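PDB 4N0H: glutamyl-tRNA(Gln) amidotransferase subunit B, mitochondrial from Saccharomyces cerevisiae, which forms the B subunit of a mitochondrial amidotransferase assembly and carries the GatB/GatE catalytic domain. Local coordinates for residues Gln103-Gly114 / Ile135-Asp143; Lys116-Asp124 / Arg185-Asn193. All blocks are in the same frame, centred on the assembly; numbering follows the deposited sequence.

Interaction 1: Gln103-Gly114 / Ile135-Asp143; sequences QLTQHYRPFARG and ILQLQIEQD
Antiparallel pairing of neighbouring strands in the mixed sheet joins Gln103-Gly114 to Ile135-Asp143, but a loop from Gln106 to Phe111 interrupts the ladder and side chains take over some of the backbone bonding. At one end Gln142 is gripped twice by Leu104: its backbone N donates to Leu104 O at 3.0 Å, and its side-chain OE1 accepts from Leu104 N, also at 3.0 Å, while its NE2 turns to Asn166. Beside this, Thr105 OG1 donates to Glu141 OE2 at 2.7 Å, meeting the carboxylate on its anti side. Thr105 has OG1 anti to the backbone N (chi1 -179°), which lays its hydroxyl alongside the glutamate chain. Next along the chain, the extended Gln106 side chain runs beside Ile140, and its OE1 accepts from Ile140 N at 3.0 Å in a nearly straight bond (N-H...O 170°). Pro110 CB rests 3.7 Å from Gln139 CG. Pairing then resumes: Leu138 N donates to Ala112 O and Gly114 N to Leu136 O, while Phe111 CD2 packs 3.9 Å from Ile140 CD1. Helix 65-78 also touches Phe111, Ala112 and Leu138. Phe111 and Ala112 both face Leu138, the signature of a classic beta bulge in an antiparallel sheet.

Interaction 2: Lys116-Asp124 / Arg185-Asn193; sequences KINLSKELD and RAFIKKYQN
The side chains of Ile117 and Phe187 cross at about a right angle, Ile117 CD1 coming obliquely to the ring, 3.6 Å from Phe187 CE1. The same methyl also comes 4.1 Å from Tyr191 CD1, one helical turn further on, and so touches two aromatic residues of helix 181-197. The Phe187 ring also makes an edge-to-face contact with Phe178 and touches Leu18 and Ile20 of strand 14-23. Lys190 slides past Ile117 and Leu119 in the opposite direction, its CD 3.8 Å from Ile117 CG2 and its CE 3.9 Å from Leu119 CD2. With CG anti to the backbone N (chi1 -175°) and a bend at chi3 (-60°), the lysine chain reaches across to the strand and brings its ammonium to Asn118 O, 2.8 Å from NZ. Crossing it at about a right angle, Asp124 receives NZ on the syn side of OD2 at 3.0 Å, a salt bridge. The anti lone pair of OD2 accepts Ser120 N at 2.9 Å, while Ser120 OG N-caps the short helix by accepting Leu123 N. One carboxylate oxygen therefore ties the start of helix 121-124 to the long helix, and the lysine ammonium probably favours the ionised form of Asp124.

Interactions 1 and 2 have centres about 22 Å apart and share strand 102-120, whose earlier part pairs with strand 130-142 in interaction 1 and whose last residues lie against helix 181-197 in interaction 2. Their segments alternate along the chain: 103-114, 116-124, 135-143, then 185-193. The short helix 121-124 comes between the two paired strands. Ile135 is the direct bridge, with its CG1 packed on Lys116 and its CD1 on the Phe187 ring. Strand pairing within the sheet and helix packing against it are thus continuous inside the GatB/GatE domain, interaction 1 lying nearer the centre of the chain than interaction 2.

Interaction 1: Gln103-Gly114 / Ile135-Asp143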
loop_
_atom_site.group_PDB
_atom_site.type_symbol
_atom_site.label_atom_id
_atom_site.label_comp_id
_atom_site.label_asym_id
_atom_site.label_seq_id
_atom_site.Cartn_x
_atom_site.Cartn_y
_atom_site.Cartn_z
ATOM N N GLN B 103 4.438 -11.899 -3.829
ATOM C CA GLN B 103 5.135 -12.502 -2.705
ATOM C C GLN B 103 5.990 -11.435 -2.035
ATOM O O GLN B 103 6.627 -10.636 -2.718
ATOM C CB GLN B 103 6.031 -13.640 -3.197
ATOM C CG GLN B 103 6.914 -14.248 -2.117
ATOM C CD GLN B 103 8.064 -15.069 -2.687
ATOM O OE1 GLN B 103 8.440 -16.098 -2.129
ATOM N NE2 GLN B 103 8.629 -14.609 -3.795
ATOM N N LEU B 104 5.987 -11.407 -0.706
ATOM C CA LEU B 104 6.897 -10.542 0.037
ATOM C C LEU B 104 8.240 -11.235 0.224
ATOM O O LEU B 104 8.307 -12.375 0.688
ATOM C CB LEU B 104 6.299 -10.149 1.385
ATOM C CG LEU B 104 5.185 -9.109 1.295
ATOM C CD1 LEU B 104 4.439 -8.988 2.622
ATOM C CD2 LEU B 104 5.772 -7.760 0.876
ATOM N N THR B 105 9.304 -10.537 -0.155
ATOM C CA THR B 105 10.652 -11.093 -0.155
ATOM C C THR B 105 11.646 -9.946 -0.071
ATOM O O THR B 105 11.310 -8.812 -0.376
ATOM C CB THR B 105 10.926 -11.922 -1.433
ATOM O OG1 THR B 105 12.251 -12.470 -1.378
ATOM C CG2 THR B 105 10.789 -11.062 -2.680
ATOM N N GLN B 106 12.870 -10.238 0.345
ATOM C CA GLN B 106 13.876 -9.193 0.487
ATOM C C GLN B 106 14.788 -9.118 -0.729
ATOM O O GLN B 106 15.932 -9.566 -0.687
ATOM C CB GLN B 106 14.697 -9.422 1.748
ATOM C CG GLN B 106 13.856 -9.563 2.995
ATOM C CD GLN B 106 14.696 -9.513 4.251
ATOM O OE1 GLN B 106 15.501 -10.407 4.505
ATOM N NE2 GLN B 106 14.528 -8.449 5.034
ATOM N N HIS B 107 14.275 -8.536 -1.808
ATOM C CA HIS B 107 14.998 -8.469 -3.072
ATOM C C HIS B 107 16.130 -7.440 -3.068
ATOM O O HIS B 107 17.294 -7.789 -3.269
ATOM C CB HIS B 107 14.023 -8.185 -4.220
ATOM C CG HIS B 107 14.682 -8.074 -5.559
ATOM N ND1 HIS B 107 14.835 -6.871 -6.216
ATOM C CD2 HIS B 107 15.227 -9.014 -6.367
ATOM C CE1 HIS B 107 15.449 -7.075 -7.368
ATOM N NE2 HIS B 107 15.697 -8.367 -7.483
ATOM N N TYR B 108 15.789 -6.176 -2.842
ATOM C CA TYR B 108 16.766 -5.088 -2.918
ATOM C C TYR B 108 17.702 -5.018 -1.714
ATOM O O TYR B 108 18.866 -4.650 -1.852
ATOM C CB TYR B 108 16.067 -3.731 -3.078
ATOM C CG TYR B 108 15.265 -3.586 -4.350
ATOM C CD1 TYR B 108 15.893 -3.554 -5.589
ATOM C CD2 TYR B 108 13.880 -3.468 -4.312
ATOM C CE1 TYR B 108 15.163 -3.421 -6.756
ATOM C CE2 TYR B 108 13.143 -3.329 -5.469
ATOM C CZ TYR B 108 13.788 -3.308 -6.689
ATOM O OH TYR B 108 13.059 -3.171 -7.849
ATOM N N ARG B 109 17.183 -5.340 -0.532
ATOM C CA ARG B 109 17.957 -5.232 0.702
ATOM C C ARG B 109 17.788 -6.471 1.577
ATOM O O ARG B 109 16.911 -6.520 2.437
ATOM C CB ARG B 109 17.557 -3.978 1.485
ATOM C CG ARG B 109 17.689 -2.679 0.697
ATOM C CD ARG B 109 17.679 -1.474 1.625
ATOM N NE ARG B 109 18.721 -1.583 2.646
ATOM C CZ ARG B 109 19.980 -1.188 2.477
ATOM N NH1 ARG B 109 20.361 -0.654 1.323
ATOM N NH2 ARG B 109 20.859 -1.327 3.461
ATOM N N PRO B 110 18.637 -7.481 1.356
ATOM C CA PRO B 110 18.567 -8.749 2.088
ATOM C C PRO B 110 18.946 -8.582 3.558
ATOM O O PRO B 110 19.607 -7.604 3.921
ATOM C CB PRO B 110 19.586 -9.634 1.356
ATOM C CG PRO B 110 20.541 -8.669 0.727
ATOM C CD PRO B 110 19.709 -7.478 0.347
ATOM N N PHE B 111 18.511 -9.526 4.388
ATOM C CA PHE B 111 18.775 -9.484 5.823
ATOM C C PHE B 111 20.271 -9.463 6.148
ATOM O O PHE B 111 20.704 -8.732 7.034
ATOM C CB PHE B 111 18.105 -10.668 6.536
ATOM C CG PHE B 111 18.211 -10.608 8.041
ATOM C CD1 PHE B 111 19.232 -11.272 8.708
ATOM C CD2 PHE B 111 17.300 -9.873 8.784
ATOM C CE1 PHE B 111 19.334 -11.211 10.090
ATOM C CE2 PHE B 111 17.394 -9.809 10.168
ATOM C CZ PHE B 111 18.414 -10.474 10.820
ATOM N N ALA B 112 21.048 -10.276 5.438
ATOM C CA ALA B 112 22.487 -10.366 5.668
ATOM C C ALA B 112 23.243 -10.668 4.384
ATOM O O ALA B 112 22.678 -11.180 3.417
ATOM C CB ALA B 112 22.799 -11.428 6.722
ATOM N N ARG B 113 24.528 -10.345 4.384
ATOM C CA ARG B 113 25.390 -10.646 3.251
ATOM C C ARG B 113 26.714 -11.219 3.740
ATOM O O ARG B 113 27.106 -11.019 4.895
ATOM C CB ARG B 113 25.627 -9.394 2.405
ATOM C CG ARG B 113 24.424 -8.974 1.566
ATOM C CD ARG B 113 24.670 -7.647 0.858
ATOM N NE ARG B 113 24.403 -6.497 1.722
ATOM C CZ ARG B 113 24.890 -5.276 1.516
ATOM N NH1 ARG B 113 25.684 -5.039 0.480
ATOM N NH2 ARG B 113 24.590 -4.289 2.351
ATOM N N GLY B 114 27.398 -11.940 2.860
ATOM C CA GLY B 114 28.669 -12.546 3.209
ATOM C C GLY B 114 28.480 -13.753 4.104
ATOM O O GLY B 114 27.375 -14.285 4.227
ATOM N N ILE B 135 29.043 -17.409 1.263
ATOM C CA ILE B 135 27.621 -17.099 1.164
ATOM C C ILE B 135 27.434 -15.716 0.545
ATOM O O ILE B 135 28.063 -14.749 0.973
ATOM C CB ILE B 135 26.942 -17.121 2.547
ATOM C CG1 ILE B 135 27.249 -18.433 3.277
ATOM C CG2 ILE B 135 25.439 -16.906 2.416
ATOM C CD1 ILE B 135 26.766 -19.673 2.550
ATOM N N LEU B 136 26.583 -15.626 -0.470
ATOM C CA LEU B 136 26.290 -14.347 -1.103
ATOM C C LEU B 136 25.397 -13.531 -0.178
ATOM O O LEU B 136 25.757 -12.432 0.250
ATOM C CB LEU B 136 25.579 -14.565 -2.443
ATOM C CG LEU B 136 25.684 -13.533 -3.575
ATOM C CD1 LEU B 136 24.671 -13.858 -4.663
ATOM C CD2 LEU B 136 25.507 -12.100 -3.105
ATOM N N GLN B 137 24.225 -14.078 0.128
ATOM C CA GLN B 137 23.251 -13.366 0.939
ATOM C C GLN B 137 22.224 -14.290 1.585
ATOM O O GLN B 137 22.143 -15.483 1.279
ATOM C CB GLN B 137 22.533 -12.313 0.097
ATOM C CG GLN B 137 21.720 -12.896 -1.041
ATOM C CD GLN B 137 21.231 -11.834 -1.999
ATOM O OE1 GLN B 137 20.063 -11.818 -2.377
ATOM N NE2 GLN B 137 22.129 -10.939 -2.402
ATOM N N LEU B 138 21.425 -13.701 2.465
ATOM C CA LEU B 138 20.471 -14.418 3.286
ATOM C C LEU B 138 19.192 -13.581 3.278
ATOM O O LEU B 138 19.230 -12.405 3.627
ATOM C CB LEU B 138 21.051 -14.513 4.695
ATOM C CG LEU B 138 20.608 -15.536 5.728
ATOM C CD1 LEU B 138 21.790 -15.843 6.637
ATOM C CD2 LEU B 138 19.442 -14.997 6.533
ATOM N N GLN B 139 18.073 -14.169 2.855
ATOM C CA GLN B 139 16.823 -13.414 2.704
ATOM C C GLN B 139 15.646 -14.064 3.433
ATOM O O GLN B 139 15.512 -15.283 3.441
ATOM C CB GLN B 139 16.452 -13.270 1.222
ATOM C CG GLN B 139 17.433 -12.471 0.384
ATOM C CD GLN B 139 16.992 -12.343 -1.068
ATOM O OE1 GLN B 139 16.074 -13.034 -1.515
ATOM N NE2 GLN B 139 17.641 -11.447 -1.807
ATOM N N ILE B 140 14.785 -13.241 4.026
ATOM C CA ILE B 140 13.541 -13.733 4.608
ATOM C C ILE B 140 12.425 -13.520 3.594
ATOM O O ILE B 140 12.326 -12.447 2.997
ATOM C CB ILE B 140 13.186 -12.982 5.905
ATOM C CG1 ILE B 140 14.308 -13.129 6.936
ATOM C CG2 ILE B 140 11.859 -13.480 6.472
ATOM C CD1 ILE B 140 14.230 -12.116 8.066
ATOM N N GLU B 141 11.590 -14.534 3.386
ATOM C CA GLU B 141 10.475 -14.389 2.452
ATOM C C GLU B 141 9.281 -15.291 2.763
ATOM O O GLU B 141 9.395 -16.255 3.521
ATOM C CB GLU B 141 10.945 -14.613 1.013
ATOM C CG GLU B 141 11.498 -15.992 0.745
ATOM C CD GLU B 141 12.043 -16.123 -0.664
ATOM O OE1 GLU B 141 11.960 -17.230 -1.235
ATOM O OE2 GLU B 141 12.552 -15.113 -1.197
ATOM N N GLN B 142 8.141 -14.965 2.157
ATOM C CA GLN B 142 6.903 -15.713 2.342
ATOM C C GLN B 142 6.885 -16.988 1.527
ATOM O O GLN B 142 7.295 -16.992 0.369
ATOM C CB GLN B 142 5.705 -14.880 1.880
ATOM C CG GLN B 142 5.219 -13.836 2.838
ATOM C CD GLN B 142 4.011 -13.094 2.285
ATOM O OE1 GLN B 142 3.971 -12.741 1.103
ATOM N NE2 GLN B 142 3.009 -12.878 3.131
ATOM N N ASP B 143 6.369 -18.061 2.118
ATOM C CA ASP B 143 6.050 -19.255 1.343
ATOM C C ASP B 143 4.685 -19.050 0.688
ATOM O O ASP B 143 3.892 -18.207 1.126
ATOM C CB ASP B 143 6.029 -20.502 2.236
ATOM C CG ASP B 143 6.349 -21.783 1.470
ATOM O OD1 ASP B 143 6.560 -22.829 2.120
ATOM O OD2 ASP B 143 6.402 -21.747 0.220
#

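Interaction 2: Lys116-Asp124 / Arg185-Asn193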
loop_
_atom_site.group_PDB
_atom_site.type_symbol
_atom_site.label_atom_id
_atom_site.label_comp_id
_atom_site.label_asym_id
_atom_site.label_seq_id
_atom_site.Cartn_x
_atom_site.Cartn_y
_atom_site.Cartn_z
ATOM N N LYS B 116 30.158 -17.725 5.356
ATOM C CA LYS B 116 30.733 -18.893 4.702
ATOM C C LYS B 116 30.484 -20.161 5.504
ATOM O O LYS B 116 30.085 -20.108 6.666
ATOM C CB LYS B 116 32.241 -18.705 4.537
ATOM C CG LYS B 116 32.981 -18.673 5.861
ATOM C CD LYS B 116 34.440 -18.308 5.690
ATOM C CE LYS B 116 35.168 -18.367 7.025
ATOM N NZ LYS B 116 36.563 -17.848 6.930
ATOM N N ILE B 117 30.733 -21.302 4.873
ATOM C CA ILE B 117 30.739 -22.584 5.568
ATOM C C ILE B 117 32.022 -23.342 5.235
ATOM O O ILE B 117 32.373 -23.513 4.067
ATOM C CB ILE B 117 29.493 -23.436 5.230
ATOM C CG1 ILE B 117 28.254 -22.845 5.901
ATOM C CG2 ILE B 117 29.685 -24.872 5.682
ATOM C CD1 ILE B 117 27.030 -23.733 5.828
ATOM N N ASN B 118 32.730 -23.776 6.273
ATOM C CA ASN B 118 33.988 -24.490 6.096
ATOM C C ASN B 118 33.803 -25.994 5.952
ATOM O O ASN B 118 33.095 -26.622 6.741
ATOM C CB ASN B 118 34.936 -24.187 7.257
ATOM C CG ASN B 118 35.438 -22.761 7.234
ATOM O OD1 ASN B 118 35.854 -22.257 6.189
ATOM N ND2 ASN B 118 35.386 -22.092 8.383
ATOM N N LEU B 119 34.441 -26.560 4.933
ATOM C CA LEU B 119 34.432 -28.001 4.720
ATOM C C LEU B 119 35.858 -28.529 4.815
ATOM O O LEU B 119 36.794 -27.886 4.343
ATOM C CB LEU B 119 33.839 -28.340 3.349
ATOM C CG LEU B 119 32.444 -27.786 3.041
ATOM C CD1 LEU B 119 32.048 -28.099 1.606
ATOM C CD2 LEU B 119 31.414 -28.339 4.014
ATOM N N SER B 120 36.019 -29.698 5.427
ATOM C CA SER B 120 37.335 -30.316 5.556
ATOM C C SER B 120 37.279 -31.790 5.181
ATOM O O SER B 120 36.246 -32.439 5.348
ATOM C CB SER B 120 37.859 -30.164 6.987
ATOM O OG SER B 120 37.034 -30.858 7.908
ATOM N N LYS B 121 38.391 -32.315 4.670
ATOM C CA LYS B 121 38.494 -33.737 4.357
ATOM C C LYS B 121 38.275 -34.562 5.616
ATOM O O LYS B 121 37.587 -35.586 5.598
ATOM C CB LYS B 121 39.868 -34.061 3.762
ATOM C CG LYS B 121 40.209 -35.549 3.766
ATOM C CD LYS B 121 40.836 -36.004 2.453
ATOM C CE LYS B 121 42.108 -35.236 2.132
ATOM N NZ LYS B 121 42.677 -35.637 0.813
ATOM N N GLU B 122 38.863 -34.087 6.707
ATOM C CA GLU B 122 38.822 -34.765 7.995
ATOM C C GLU B 122 37.402 -35.035 8.495
ATOM O O GLU B 122 37.126 -36.093 9.061
ATOM C CB GLU B 122 39.593 -33.939 9.028
ATOM C CG GLU B 122 39.500 -34.451 10.450
ATOM C CD GLU B 122 40.158 -33.513 11.440
ATOM O OE1 GLU B 122 39.832 -33.590 12.644
ATOM O OE2 GLU B 122 41.001 -32.694 11.012
ATOM N N LEU B 123 36.502 -34.081 8.274
ATOM C CA LEU B 123 35.153 -34.166 8.829
ATOM C C LEU B 123 34.060 -34.371 7.783
ATOM O O LEU B 123 32.979 -34.867 8.102
ATOM C CB LEU B 123 34.837 -32.909 9.644
ATOM C CG LEU B 123 35.674 -32.654 10.898
ATOM C CD1 LEU B 123 35.366 -31.276 11.467
ATOM C CD2 LEU B 123 35.430 -33.739 11.939
ATOM N N ASP B 124 34.336 -33.994 6.541
ATOM C CA ASP B 124 33.278 -33.901 5.539
ATOM C C ASP B 124 33.442 -34.815 4.325
ATOM O O ASP B 124 32.676 -34.707 3.366
ATOM C CB ASP B 124 33.124 -32.450 5.080
ATOM C CG ASP B 124 32.730 -31.525 6.212
ATOM O OD1 ASP B 124 31.665 -31.762 6.821
ATOM O OD2 ASP B 124 33.489 -30.575 6.505
ATOM N N ARG B 185 27.308 -32.247 -1.894
ATOM C CA ARG B 185 26.716 -33.189 -0.947
ATOM C C ARG B 185 27.099 -32.878 0.501
ATOM O O ARG B 185 26.251 -32.916 1.395
ATOM C CB ARG B 185 27.099 -34.631 -1.304
ATOM C CG ARG B 185 26.813 -35.637 -0.197
ATOM C CD ARG B 185 26.991 -37.083 -0.663
ATOM N NE ARG B 185 25.796 -37.594 -1.331
ATOM C CZ ARG B 185 25.739 -37.937 -2.615
ATOM N NH1 ARG B 185 26.819 -37.840 -3.381
ATOM N NH2 ARG B 185 24.602 -38.390 -3.130
ATOM N N ALA B 186 28.374 -32.565 0.726
ATOM C CA ALA B 186 28.867 -32.277 2.070
ATOM C C ALA B 186 28.281 -30.981 2.632
ATOM O O ALA B 186 28.030 -30.875 3.833
ATOM C CB ALA B 186 30.389 -32.217 2.078
ATOM N N PHE B 187 28.068 -29.999 1.762
ATOM C CA PHE B 187 27.513 -28.712 2.177
ATOM C C PHE B 187 26.052 -28.843 2.607
ATOM O O PHE B 187 25.661 -28.358 3.668
ATOM C CB PHE B 187 27.641 -27.688 1.048
ATOM C CG PHE B 187 27.105 -26.329 1.397
ATOM C CD1 PHE B 187 27.924 -25.379 1.987
ATOM C CD2 PHE B 187 25.786 -25.995 1.126
ATOM C CE1 PHE B 187 27.435 -24.123 2.307
ATOM C CE2 PHE B 187 25.288 -24.743 1.445
ATOM C CZ PHE B 187 26.112 -23.806 2.037
ATOM N N ILE B 188 25.249 -29.485 1.764
ATOM C CA ILE B 188 23.837 -29.706 2.054
ATOM C C ILE B 188 23.680 -30.457 3.370
ATOM O O ILE B 188 22.827 -30.126 4.190
ATOM C CB ILE B 188 23.160 -30.495 0.920
ATOM C CG1 ILE B 188 23.162 -29.672 -0.369
ATOM C CG2 ILE B 188 21.742 -30.883 1.305
ATOM C CD1 ILE B 188 22.602 -30.408 -1.562
ATOM N N LYS B 189 24.535 -31.455 3.572
ATOM C CA LYS B 189 24.528 -32.251 4.792
ATOM C C LYS B 189 24.818 -31.397 6.024
ATOM O O LYS B 189 24.114 -31.491 7.029
ATOM C CB LYS B 189 25.561 -33.376 4.689
ATOM C CG LYS B 189 25.446 -34.437 5.767
ATOM C CD LYS B 189 26.717 -35.276 5.836
ATOM C CE LYS B 189 26.447 -36.655 6.412
ATOM N NZ LYS B 189 25.672 -37.503 5.460
ATOM N N LYS B 190 25.852 -30.565 5.944
ATOM C CA LYS B 190 26.229 -29.721 7.075
ATOM C C LYS B 190 25.220 -28.594 7.298
ATOM O O LYS B 190 24.929 -28.228 8.437
ATOM C CB LYS B 190 27.637 -29.141 6.897
ATOM C CG LYS B 190 28.118 -28.355 8.110
ATOM C CD LYS B 190 29.556 -27.875 7.961
ATOM C CE LYS B 190 30.512 -29.038 7.786
ATOM N NZ LYS B 190 31.914 -28.683 8.154
ATOM N N TYR B 191 24.693 -28.042 6.211
ATOM C CA TYR B 191 23.695 -26.985 6.333
ATOM C C TYR B 191 22.435 -27.506 7.022
ATOM O O TYR B 191 21.850 -26.816 7.859
ATOM C CB TYR B 191 23.353 -26.380 4.973
ATOM C CG TYR B 191 22.471 -25.157 5.078
ATOM C CD1 TYR B 191 22.899 -24.033 5.777
ATOM C CD2 TYR B 191 21.214 -25.122 4.486
ATOM C CE1 TYR B 191 22.105 -22.911 5.885
ATOM C CE2 TYR B 191 20.409 -23.998 4.586
ATOM C CZ TYR B 191 20.862 -22.897 5.290
ATOM O OH TYR B 191 20.079 -21.774 5.401
ATOM N N GLN B 192 22.033 -28.726 6.670
ATOM C CA GLN B 192 20.909 -29.393 7.320
ATOM C C GLN B 192 21.149 -29.519 8.819
ATOM O O GLN B 192 20.291 -29.159 9.625
ATOM C CB GLN B 192 20.687 -30.788 6.732
ATOM C CG GLN B 192 19.890 -30.822 5.449
ATOM C CD GLN B 192 19.581 -32.240 5.008
ATOM O OE1 GLN B 192 20.471 -32.974 4.580
ATOM N NE2 GLN B 192 18.318 -32.637 5.125
ATOM N N ASN B 193 22.315 -30.043 9.185
ATOM C CA ASN B 193 22.686 -30.163 10.589
ATOM C C ASN B 193 22.686 -28.829 11.330
ATOM O O ASN B 193 22.214 -28.741 12.463
ATOM C CB ASN B 193 24.053 -30.830 10.724
ATOM C CG ASN B 193 23.943 -32.313 10.948
ATOM O OD1 ASN B 193 23.727 -33.082 10.008
ATOM N ND2 ASN B 193 24.084 -32.731 12.200
#